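Local coordinates for Cgl0159-like domain-containing protein (PDB 3FOK) that is of unknown function but folds as a TIM barrel, a scaffold found most often in enzymes, at residues A[70-75]-A[276-281]; A[145-150]-A[177-182]; A[181-186]-A[219-224]. All coordinates share one frame; numbering follows the deposited sequence.

Contact 1: A[70-75]-A[276-281]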
loop_
_atom_site.group_PDB
_atom_site.type_symbol
_atom_site.label_atom_id
_atom_site.label_comp_id
_atom_site.label_asym_id
_atom_site.label_seq_id
_atom_site.Cartn_x
_atom_site.Cartn_y
_atom_site.Cartn_z
ATOM N N TYR A 70 36.126 5.459 -10.779
ATOM C CA TYR A 70 37.479 5.410 -10.236
ATOM C C TYR A 70 38.036 6.811 -10.017
ATOM O O TYR A 70 38.702 7.068 -9.016
ATOM C CB TYR A 70 38.389 4.607 -11.159
ATOM C CG TYR A 70 38.086 3.127 -11.127
ATOM C CD1 TYR A 70 38.603 2.311 -10.120
ATOM C CD2 TYR A 70 37.240 2.549 -12.075
ATOM C CE1 TYR A 70 38.283 0.954 -10.061
ATOM C CE2 TYR A 70 36.915 1.202 -12.022
ATOM C CZ TYR A 70 37.436 0.411 -11.016
ATOM O OH TYR A 70 37.105 -0.922 -10.962
ATOM N N GLU A 71 37.756 7.723 -10.943
ATOM C CA GLU A 71 38.235 9.092 -10.795
ATOM C C GLU A 71 37.425 9.787 -9.711
ATOM O O GLU A 71 37.949 10.615 -8.974
ATOM C CB GLU A 71 38.094 9.879 -12.099
ATOM C CG GLU A 71 38.773 9.259 -13.296
ATOM C CD GLU A 71 38.894 10.233 -14.455
ATOM O OE1 GLU A 71 38.025 11.126 -14.574
ATOM O OE2 GLU A 71 39.849 10.096 -15.251
ATOM N N LEU A 72 36.144 9.449 -9.622
ATOM C CA LEU A 72 35.278 10.046 -8.615
ATOM C C LEU A 72 35.864 9.717 -7.249
ATOM O O LEU A 72 35.996 10.589 -6.393
ATOM C CB LEU A 72 33.860 9.478 -8.713
ATOM C CG LEU A 72 32.701 10.323 -8.163
ATOM C CD1 LEU A 72 31.488 9.428 -7.965
ATOM C CD2 LEU A 72 33.081 10.975 -6.842
ATOM N N LEU A 73 36.227 8.452 -7.055
ATOM C CA LEU A 73 36.805 8.013 -5.794
ATOM C C LEU A 73 38.137 8.706 -5.514
ATOM O O LEU A 73 38.414 9.080 -4.375
ATOM C CB LEU A 73 36.981 6.489 -5.794
ATOM C CG LEU A 73 35.681 5.669 -5.750
ATOM C CD1 LEU A 73 35.988 4.184 -5.895
ATOM C CD2 LEU A 73 34.955 5.937 -4.443
ATOM N N GLU A 74 38.956 8.884 -6.548
ATOM C CA GLU A 74 40.247 9.550 -6.383
ATOM C C GLU A 74 40.026 10.988 -5.931
ATOM O O GLU A 74 40.624 11.451 -4.960
ATOM C CB GLU A 74 41.030 9.557 -7.700
ATOM C CG GLU A 74 42.375 8.836 -7.652
ATOM C CD GLU A 74 43.298 9.354 -6.560
ATOM O OE1 GLU A 74 43.655 10.553 -6.580
ATOM O OE2 GLU A 74 43.670 8.554 -5.677
ATOM N N ARG A 75 39.160 11.695 -6.647
ATOM C CA ARG A 75 38.860 13.081 -6.324
ATOM C C ARG A 75 38.318 13.175 -4.900
ATOM O O ARG A 75 38.568 14.147 -4.195
ATOM C CB ARG A 75 37.855 13.637 -7.336
ATOM C CG ARG A 75 38.285 13.396 -8.781
ATOM C CD ARG A 75 37.235 13.840 -9.781
ATOM N NE ARG A 75 37.378 15.245 -10.137
ATOM C CZ ARG A 75 38.101 15.691 -11.160
ATOM N NH1 ARG A 75 38.748 14.841 -11.942
ATOM N NH2 ARG A 75 38.181 16.993 -11.395
ATOM N N LEU A 276 33.460 21.570 -5.597
ATOM C CA LEU A 276 34.740 21.235 -4.985
ATOM C C LEU A 276 35.455 20.089 -5.699
ATOM O O LEU A 276 36.684 20.077 -5.795
ATOM C CB LEU A 276 34.523 20.916 -3.504
ATOM C CG LEU A 276 33.820 22.055 -2.755
ATOM C CD1 LEU A 276 33.521 21.626 -1.331
ATOM C CD2 LEU A 276 34.684 23.310 -2.777
ATOM N N LEU A 277 34.683 19.116 -6.174
ATOM C CA LEU A 277 35.227 17.992 -6.935
ATOM C C LEU A 277 34.921 18.475 -8.342
ATOM O O LEU A 277 33.873 19.075 -8.557
ATOM C CB LEU A 277 34.430 16.716 -6.672
ATOM C CG LEU A 277 34.179 16.242 -5.241
ATOM C CD1 LEU A 277 33.054 15.221 -5.248
ATOM C CD2 LEU A 277 35.450 15.652 -4.648
ATOM N N TYR A 278 35.803 18.237 -9.303
ATOM C CA TYR A 278 35.540 18.702 -10.667
ATOM C C TYR A 278 35.445 20.227 -10.724
ATOM O O TYR A 278 34.440 20.773 -11.187
ATOM C CB TYR A 278 34.216 18.135 -11.194
ATOM C CG TYR A 278 34.054 16.654 -11.009
ATOM C CD1 TYR A 278 34.725 15.747 -11.829
ATOM C CD2 TYR A 278 33.247 16.155 -9.990
ATOM C CE1 TYR A 278 34.595 14.378 -11.634
ATOM C CE2 TYR A 278 33.116 14.792 -9.783
ATOM C CZ TYR A 278 33.791 13.909 -10.606
ATOM O OH TYR A 278 33.673 12.557 -10.387
ATOM N N PRO A 279 36.467 20.939 -10.227
ATOM C CA PRO A 279 36.366 22.399 -10.299
ATOM C C PRO A 279 36.468 22.797 -11.770
ATOM O O PRO A 279 36.785 21.964 -12.615
ATOM C CB PRO A 279 37.566 22.868 -9.483
ATOM C CG PRO A 279 37.769 21.749 -8.502
ATOM C CD PRO A 279 37.590 20.532 -9.368
ATOM N N GLN A 280 36.201 24.062 -12.072
ATOM C CA GLN A 280 36.258 24.553 -13.447
ATOM C C GLN A 280 37.649 24.338 -14.047
ATOM O O GLN A 280 37.796 24.150 -15.256
ATOM C CB GLN A 280 35.882 26.038 -13.476
ATOM C CG GLN A 280 35.552 26.589 -14.854
ATOM C CD GLN A 280 34.498 27.685 -14.790
ATOM O OE1 GLN A 280 34.210 28.349 -15.786
ATOM N NE2 GLN A 280 33.909 27.869 -13.609
ATOM N N ASP A 281 38.663 24.367 -13.190
ATOM C CA ASP A 281 40.041 24.162 -13.611
ATOM C C ASP A 281 40.485 22.795 -13.106
ATOM O O ASP A 281 39.662 22.001 -12.646
ATOM C CB ASP A 281 40.940 25.251 -13.027
ATOM C CG ASP A 281 40.909 25.278 -11.515
ATOM O OD1 ASP A 281 41.541 26.176 -10.920
ATOM O OD2 ASP A 281 40.255 24.396 -10.918
HETATM O O HOH W 1 35.232 11.217 -12.670
#
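Arg75 and Tyr278 meet as two flat groups laid one over the other. The guanidinium and phenol ring planes are only 3° apart, and the long axes of the two side chains cross at about a right angle. The arginine sits over one ring face, displaced toward its rim: NE is 3.2 Å from CD1 of Tyr278, and the methylene CD of Arg75 is 3.3 Å from CE1 of the same ring. CG lies beside the backbone N, and a bend at the third torsion (chi3 88°) helps lay the guanidinium against the ring. At the guanidinium edge NH2 comes within 3.4 Å of Tyr278 N, but both are donors and make no bond.

The tyrosine is also met at its edge. Its OH lies 3.3 Å from CG of Leu72, whose branch, anti to its own backbone N, crosses the phenol axis nearly perpendicularly. Almost one turn beyond Leu72, the carbonyl O of Arg75 is met by CD2 of Leu277 at 3.5 Å. A water in the ring plane is 3.1 Å from Tyr278 OH and gives a weak bond to Glu71 OE1.

Helix 69-81 follows the first barrel strand, and residues 276-281 belong to the loop after the last, so the contact spans the seam where the barrel closes. Leu277 reaches Val47 of that first strand, and Val284 of the final helix touches both Arg75 and Pro279. With no direct hydrogen bond between the segments, cohesion probably rests largely on van der Waals contact of the stacked groups and the leucines, perhaps helped by cation-to-ring attraction.

Contact 2: A[145-150]-A[177-182]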
loop_
_atom_site.group_PDB
_atom_site.type_symbol
_atom_site.label_atom_id
_atom_site.label_comp_id
_atom_site.label_asym_id
_atom_site.label_seq_id
_atom_site.Cartn_x
_atom_site.Cartn_y
_atom_site.Cartn_z
ATOM N N ALA A 145 22.082 11.429 8.269
ATOM C CA ALA A 145 21.184 11.010 7.199
ATOM C C ALA A 145 20.840 12.251 6.374
ATOM O O ALA A 145 20.795 13.359 6.914
ATOM C CB ALA A 145 19.916 10.398 7.781
ATOM N N LYS A 146 20.613 12.078 5.074
ATOM C CA LYS A 146 20.268 13.214 4.227
ATOM C C LYS A 146 19.167 12.854 3.237
ATOM O O LYS A 146 19.115 11.733 2.719
ATOM C CB LYS A 146 21.516 13.735 3.500
ATOM C CG LYS A 146 21.572 13.485 2.001
ATOM C CD LYS A 146 20.917 14.593 1.191
ATOM C CE LYS A 146 21.085 14.313 -0.300
ATOM N NZ LYS A 146 20.693 15.446 -1.170
ATOM N N THR A 147 18.294 13.824 2.978
ATOM C CA THR A 147 17.162 13.642 2.078
ATOM C C THR A 147 16.998 14.822 1.128
ATOM O O THR A 147 17.333 15.954 1.471
ATOM C CB THR A 147 15.850 13.525 2.879
ATOM O OG1 THR A 147 15.915 12.398 3.759
ATOM C CG2 THR A 147 14.668 13.375 1.943
ATOM N N LEU A 148 16.473 14.553 -0.063
ATOM C CA LEU A 148 16.214 15.605 -1.035
ATOM C C LEU A 148 14.693 15.770 -1.015
ATOM O O LEU A 148 13.960 14.823 -1.287
ATOM C CB LEU A 148 16.664 15.179 -2.435
ATOM C CG LEU A 148 17.030 16.271 -3.452
ATOM C CD1 LEU A 148 16.680 15.776 -4.848
ATOM C CD2 LEU A 148 16.295 17.567 -3.163
ATOM N N VAL A 149 14.219 16.963 -0.680
ATOM C CA VAL A 149 12.785 17.209 -0.626
ATOM C C VAL A 149 12.370 18.332 -1.563
ATOM O O VAL A 149 12.227 19.480 -1.147
ATOM C CB VAL A 149 12.324 17.588 0.801
ATOM C CG1 VAL A 149 10.804 17.532 0.886
ATOM C CG2 VAL A 149 12.951 16.650 1.822
ATOM N N ARG A 150 12.182 18.000 -2.833
ATOM C CA ARG A 150 11.756 18.990 -3.806
ATOM C C ARG A 150 10.240 19.038 -3.779
ATOM O O ARG A 150 9.570 18.013 -3.885
ATOM C CB ARG A 150 12.273 18.631 -5.198
ATOM C CG ARG A 150 13.749 18.946 -5.378
ATOM C CD ARG A 150 14.267 18.413 -6.690
ATOM N NE ARG A 150 14.210 16.959 -6.714
ATOM C CZ ARG A 150 14.489 16.216 -7.777
ATOM N NH1 ARG A 150 14.845 16.794 -8.914
ATOM N NH2 ARG A 150 14.405 14.896 -7.700
ATOM N N LEU A 177 19.395 9.920 15.250
ATOM C CA LEU A 177 20.299 10.055 14.118
ATOM C C LEU A 177 20.022 11.384 13.428
ATOM O O LEU A 177 18.935 11.592 12.907
ATOM C CB LEU A 177 20.063 8.914 13.125
ATOM C CG LEU A 177 20.840 9.001 11.813
ATOM C CD1 LEU A 177 22.311 8.736 12.088
ATOM C CD2 LEU A 177 20.291 8.000 10.815
ATOM N N PRO A 178 20.999 12.301 13.425
ATOM C CA PRO A 178 20.781 13.595 12.774
ATOM C C PRO A 178 20.343 13.395 11.330
ATOM O O PRO A 178 20.897 12.554 10.618
ATOM C CB PRO A 178 22.145 14.267 12.878
ATOM C CG PRO A 178 22.696 13.709 14.154
ATOM C CD PRO A 178 22.338 12.242 14.037
ATOM N N ILE A 179 19.340 14.154 10.901
ATOM C CA ILE A 179 18.849 14.039 9.537
ATOM C C ILE A 179 18.783 15.401 8.847
ATOM O O ILE A 179 18.132 16.341 9.306
ATOM C CB ILE A 179 17.474 13.332 9.496
ATOM C CG1 ILE A 179 17.016 13.180 8.044
ATOM C CG2 ILE A 179 16.466 14.098 10.339
ATOM C CD1 ILE A 179 15.802 12.294 7.880
HETATM N N MSE A 180 19.483 15.461 7.723
HETATM C CA MSE A 180 19.650 16.639 6.880
HETATM C C MSE A 180 18.619 16.668 5.738
HETATM O O MSE A 180 18.577 15.750 4.919
HETATM C CB MSE A 180 21.071 16.555 6.316
HETATM C CG MSE A 180 21.670 17.770 5.667
HETATM SE SE MSE A 180 23.365 17.177 4.889
HETATM C CE MSE A 180 24.387 16.903 6.511
ATOM N N LEU A 181 17.788 17.706 5.686
ATOM C CA LEU A 181 16.795 17.814 4.619
ATOM C C LEU A 181 17.189 18.928 3.649
ATOM O O LEU A 181 17.489 20.048 4.074
ATOM C CB LEU A 181 15.401 18.117 5.187
ATOM C CG LEU A 181 14.766 17.193 6.230
ATOM C CD1 LEU A 181 13.326 17.635 6.459
ATOM C CD2 LEU A 181 14.801 15.752 5.762
ATOM N N GLU A 182 17.187 18.616 2.354
ATOM C CA GLU A 182 17.522 19.594 1.325
ATOM C C GLU A 182 16.215 19.959 0.631
ATOM O O GLU A 182 15.774 19.260 -0.281
ATOM C CB GLU A 182 18.502 18.997 0.311
ATOM C CG GLU A 182 19.147 20.025 -0.618
ATOM C CD GLU A 182 20.079 19.392 -1.643
ATOM O OE1 GLU A 182 20.828 18.459 -1.280
ATOM O OE2 GLU A 182 20.076 19.837 -2.809
#
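Glu182 OE1 is gripped twice, by salt bridges from Lys146 NZ and from Lys222 NZ on the next strand. Lys146 NZ lies 3.0 Å from Glu182 OE1 and approaches from 43° above the carboxylate plane. The two side chains run side by side in the same direction; glutamate is extended, whereas lysine needs a bend at its second torsion (chi2 88°) to bring its ammonium alongside. With the two ammonium groups close together, one carboxylate oxygen serves both, and the crowding of positive charge may lower a lysine's proton affinity. Asp50 adds only a long, weak ion pair to Lys146.

Beneath this cluster the backbones pair in parallel register. Met180 N donates to Ala145 O at 2.6 Å, almost straight at 174°, and Thr147 N returns a bond to Met180 O at 2.7 Å, nearly along the C=O axis. Glu182 N then meets Thr147 O at 2.8 Å, and Val149 N reaches Glu182 O at 2.8 Å from above the carbonyl plane. Ala145, Thr147 and Val149 thus supply the bonding groups toward this neighbour, while Lys146 bonds to Gly111 and Met113 on the other side.

This is a beta-alpha-beta unit of the TIM barrel, its strands joined through helix 158-174. Lys146, Met180 and Glu182 project from the face that lines the barrel interior; Thr147 and Ile179 face the connecting helix, touching Thr165 and Val169 respectively. On that helix-facing side Leu181 lies alongside Thr147, its CD2 3.8 Å from the threonine CB. Nearer the start of the pairing, Ala145 CB rests 3.9 Å from Leu177 CD2, while Ile179 CG1 passes beside Ala145 CB.

Contact 3: A[181-186]-A[219-224]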
loop_
_atom_site.group_PDB
_atom_site.type_symbol
_atom_site.label_atom_id
_atom_site.label_comp_id
_atom_site.label_asym_id
_atom_site.label_seq_id
_atom_site.Cartn_x
_atom_site.Cartn_y
_atom_site.Cartn_z
ATOM N N LEU A 181 17.788 17.706 5.686
ATOM C CA LEU A 181 16.795 17.814 4.619
ATOM C C LEU A 181 17.189 18.928 3.649
ATOM O O LEU A 181 17.489 20.048 4.074
ATOM C CB LEU A 181 15.401 18.117 5.187
ATOM C CG LEU A 181 14.766 17.193 6.230
ATOM C CD1 LEU A 181 13.326 17.635 6.459
ATOM C CD2 LEU A 181 14.801 15.752 5.762
ATOM N N GLU A 182 17.187 18.616 2.354
ATOM C CA GLU A 182 17.522 19.594 1.325
ATOM C C GLU A 182 16.215 19.959 0.631
ATOM O O GLU A 182 15.774 19.260 -0.281
ATOM C CB GLU A 182 18.502 18.997 0.311
ATOM C CG GLU A 182 19.147 20.025 -0.618
ATOM C CD GLU A 182 20.079 19.392 -1.643
ATOM O OE1 GLU A 182 20.828 18.459 -1.280
ATOM O OE2 GLU A 182 20.076 19.837 -2.809
ATOM N N PRO A 183 15.573 21.058 1.062
ATOM C CA PRO A 183 14.308 21.494 0.473
ATOM C C PRO A 183 14.464 22.424 -0.723
ATOM O O PRO A 183 15.491 23.082 -0.893
ATOM C CB PRO A 183 13.626 22.183 1.636
ATOM C CG PRO A 183 14.779 22.910 2.255
ATOM C CD PRO A 183 15.901 21.882 2.242
ATOM N N PHE A 184 13.414 22.474 -1.534
ATOM C CA PHE A 184 13.363 23.304 -2.729
ATOM C C PHE A 184 11.919 23.399 -3.183
ATOM O O PHE A 184 11.126 22.486 -2.954
ATOM C CB PHE A 184 14.124 22.657 -3.889
ATOM C CG PHE A 184 15.597 22.910 -3.895
ATOM C CD1 PHE A 184 16.097 24.192 -4.087
ATOM C CD2 PHE A 184 16.488 21.849 -3.776
ATOM C CE1 PHE A 184 17.471 24.415 -4.167
ATOM C CE2 PHE A 184 17.859 22.059 -3.854
ATOM C CZ PHE A 184 18.354 23.347 -4.052
HETATM N N MSE A 185 11.582 24.513 -3.818
HETATM C CA MSE A 185 10.264 24.669 -4.401
HETATM C C MSE A 185 10.676 24.413 -5.843
HETATM O O MSE A 185 11.680 24.963 -6.295
HETATM C CB MSE A 185 9.740 26.099 -4.243
HETATM C CG MSE A 185 9.419 26.509 -2.807
HETATM SE SE MSE A 185 7.985 25.512 -1.966
HETATM C CE MSE A 185 9.022 24.055 -1.312
ATOM N N SER A 186 9.948 23.560 -6.553
ATOM C CA SER A 186 10.310 23.261 -7.933
ATOM C C SER A 186 9.125 23.389 -8.874
ATOM O O SER A 186 7.979 23.203 -8.470
ATOM C CB SER A 186 10.893 21.850 -8.031
ATOM O OG SER A 186 12.061 21.720 -7.240
ATOM N N THR A 219 16.608 17.341 13.095
ATOM C CA THR A 219 16.661 17.712 11.694
ATOM C C THR A 219 17.448 18.981 11.397
ATOM O O THR A 219 17.325 19.992 12.083
ATOM C CB THR A 219 15.237 17.818 11.089
ATOM O OG1 THR A 219 14.829 19.187 11.047
ATOM C CG2 THR A 219 14.244 17.025 11.929
ATOM N N TRP A 220 18.274 18.885 10.361
ATOM C CA TRP A 220 19.115 19.974 9.888
ATOM C C TRP A 220 18.592 20.401 8.525
ATOM O O TRP A 220 17.789 19.708 7.909
ATOM C CB TRP A 220 20.561 19.501 9.719
ATOM C CG TRP A 220 21.305 19.259 10.988
ATOM C CD1 TRP A 220 20.911 18.481 12.034
ATOM C CD2 TRP A 220 22.594 19.775 11.334
ATOM N NE1 TRP A 220 21.874 18.478 13.016
ATOM C CE2 TRP A 220 22.920 19.266 12.612
ATOM C CE3 TRP A 220 23.509 20.619 10.687
ATOM C CZ2 TRP A 220 24.121 19.573 13.258
ATOM C CZ3 TRP A 220 24.708 20.924 11.328
ATOM C CH2 TRP A 220 25.000 20.402 12.603
HETATM N N MSE A 221 19.066 21.543 8.054
HETATM C CA MSE A 221 18.671 22.059 6.756
HETATM C C MSE A 221 19.914 22.167 5.886
HETATM O O MSE A 221 20.996 22.511 6.362
HETATM C CB MSE A 221 18.034 23.447 6.891
HETATM C CG MSE A 221 16.691 23.480 7.599
HETATM SE SE MSE A 221 15.226 22.835 6.511
HETATM C CE MSE A 221 14.885 21.162 7.394
ATOM N N LYS A 222 19.752 21.849 4.611
ATOM C CA LYS A 222 20.831 21.943 3.639
ATOM C C LYS A 222 20.219 22.910 2.635
ATOM O O LYS A 222 19.371 22.528 1.833
ATOM C CB LYS A 222 21.091 20.575 3.008
ATOM C CG LYS A 222 22.277 20.510 2.060
ATOM C CD LYS A 222 22.388 19.107 1.476
ATOM C CE LYS A 222 23.419 19.026 0.369
ATOM N NZ LYS A 222 23.340 17.714 -0.331
ATOM N N LEU A 223 20.630 24.173 2.705
ATOM C CA LEU A 223 20.073 25.201 1.838
ATOM C C LEU A 223 21.031 25.782 0.810
ATOM O O LEU A 223 22.250 25.696 0.956
ATOM C CB LEU A 223 19.529 26.348 2.692
ATOM C CG LEU A 223 18.590 25.993 3.847
ATOM C CD1 LEU A 223 18.205 27.261 4.584
ATOM C CD2 LEU A 223 17.356 25.283 3.322
ATOM N N PRO A 224 20.475 26.383 -0.256
ATOM C CA PRO A 224 21.279 26.992 -1.316
ATOM C C PRO A 224 21.564 28.446 -0.945
ATOM O O PRO A 224 20.705 29.115 -0.362
ATOM C CB PRO A 224 20.367 26.882 -2.528
ATOM C CG PRO A 224 19.029 27.155 -1.926
ATOM C CD PRO A 224 19.055 26.320 -0.654
#
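Strands 181-186 and 219-224 are close where they first meet and part rapidly afterwards, their directions differing by 45°. The tight part centres on Leu181. Its N donates to Trp220 O at 3.0 Å, nearly straight at 173°, and its O accepts a bond from Lys222 N at 2.9 Å; in each case the donor stands above the carbonyl plane. Alongside, the Met221 chain, bent at its second and third torsions, curls its CE methyl to 3.8 Å from Leu181 CB.

Lys222 crosses Glu182 obliquely. It is extended throughout, so CD and CE also lie close to the carboxylate oxygen before NZ reaches it: NZ to Glu182 OE1 is 2.8 Å, met 33° out of the carboxylate plane. The aliphatic stem, too, thus packs along the carboxylate.

The pair belongs to the eight-stranded parallel barrel, with helix 199-210 packed outside it. Here the regular bonding stops at Pro183, which has no N-H to offer: its CD merely touches Lys222 O at 3.6 Å. On the helix side of the proline, CG meets Leu223 CD2 at 3.7 Å, and Val206 of helix 199-210 packs against the same leucine.

Beyond this the contact is thin. Phe184 and Pro224 touch tip to tip, CE1 of the ring being 3.9 Å from CG of the proline. Met185 bonds through its backbone to Asp196 and Ser186 through OG to Asn195, toward the second arm of the hairpin that strand 179-189 begins. At the other end the indole of Trp220 turns away from strand 181-186, meeting Phe144 edge-to-face and packing on Ala19 of a neighbouring subunit.

Contacts 2 and 3 are successive pairings in one curved sheet: strand 179-189 lies between 144-151 and 219-224, and both contacts use Leu181 and Glu182. Their centres are 8 Å apart, and Ile179 O with Trp220 N makes a probable hydrogen bond between them. Contact 1 stands apart, with its centre 24 Å from either of the others, and nearest atoms about 13 Å from contact 2 and about 11 Å from contact 3. Along the chain its two segments bracket both strand contacts. The contacts thus sample two parts of the barrel: strand pairing in its wall, and helix-to-loop packing where the first and last units meet.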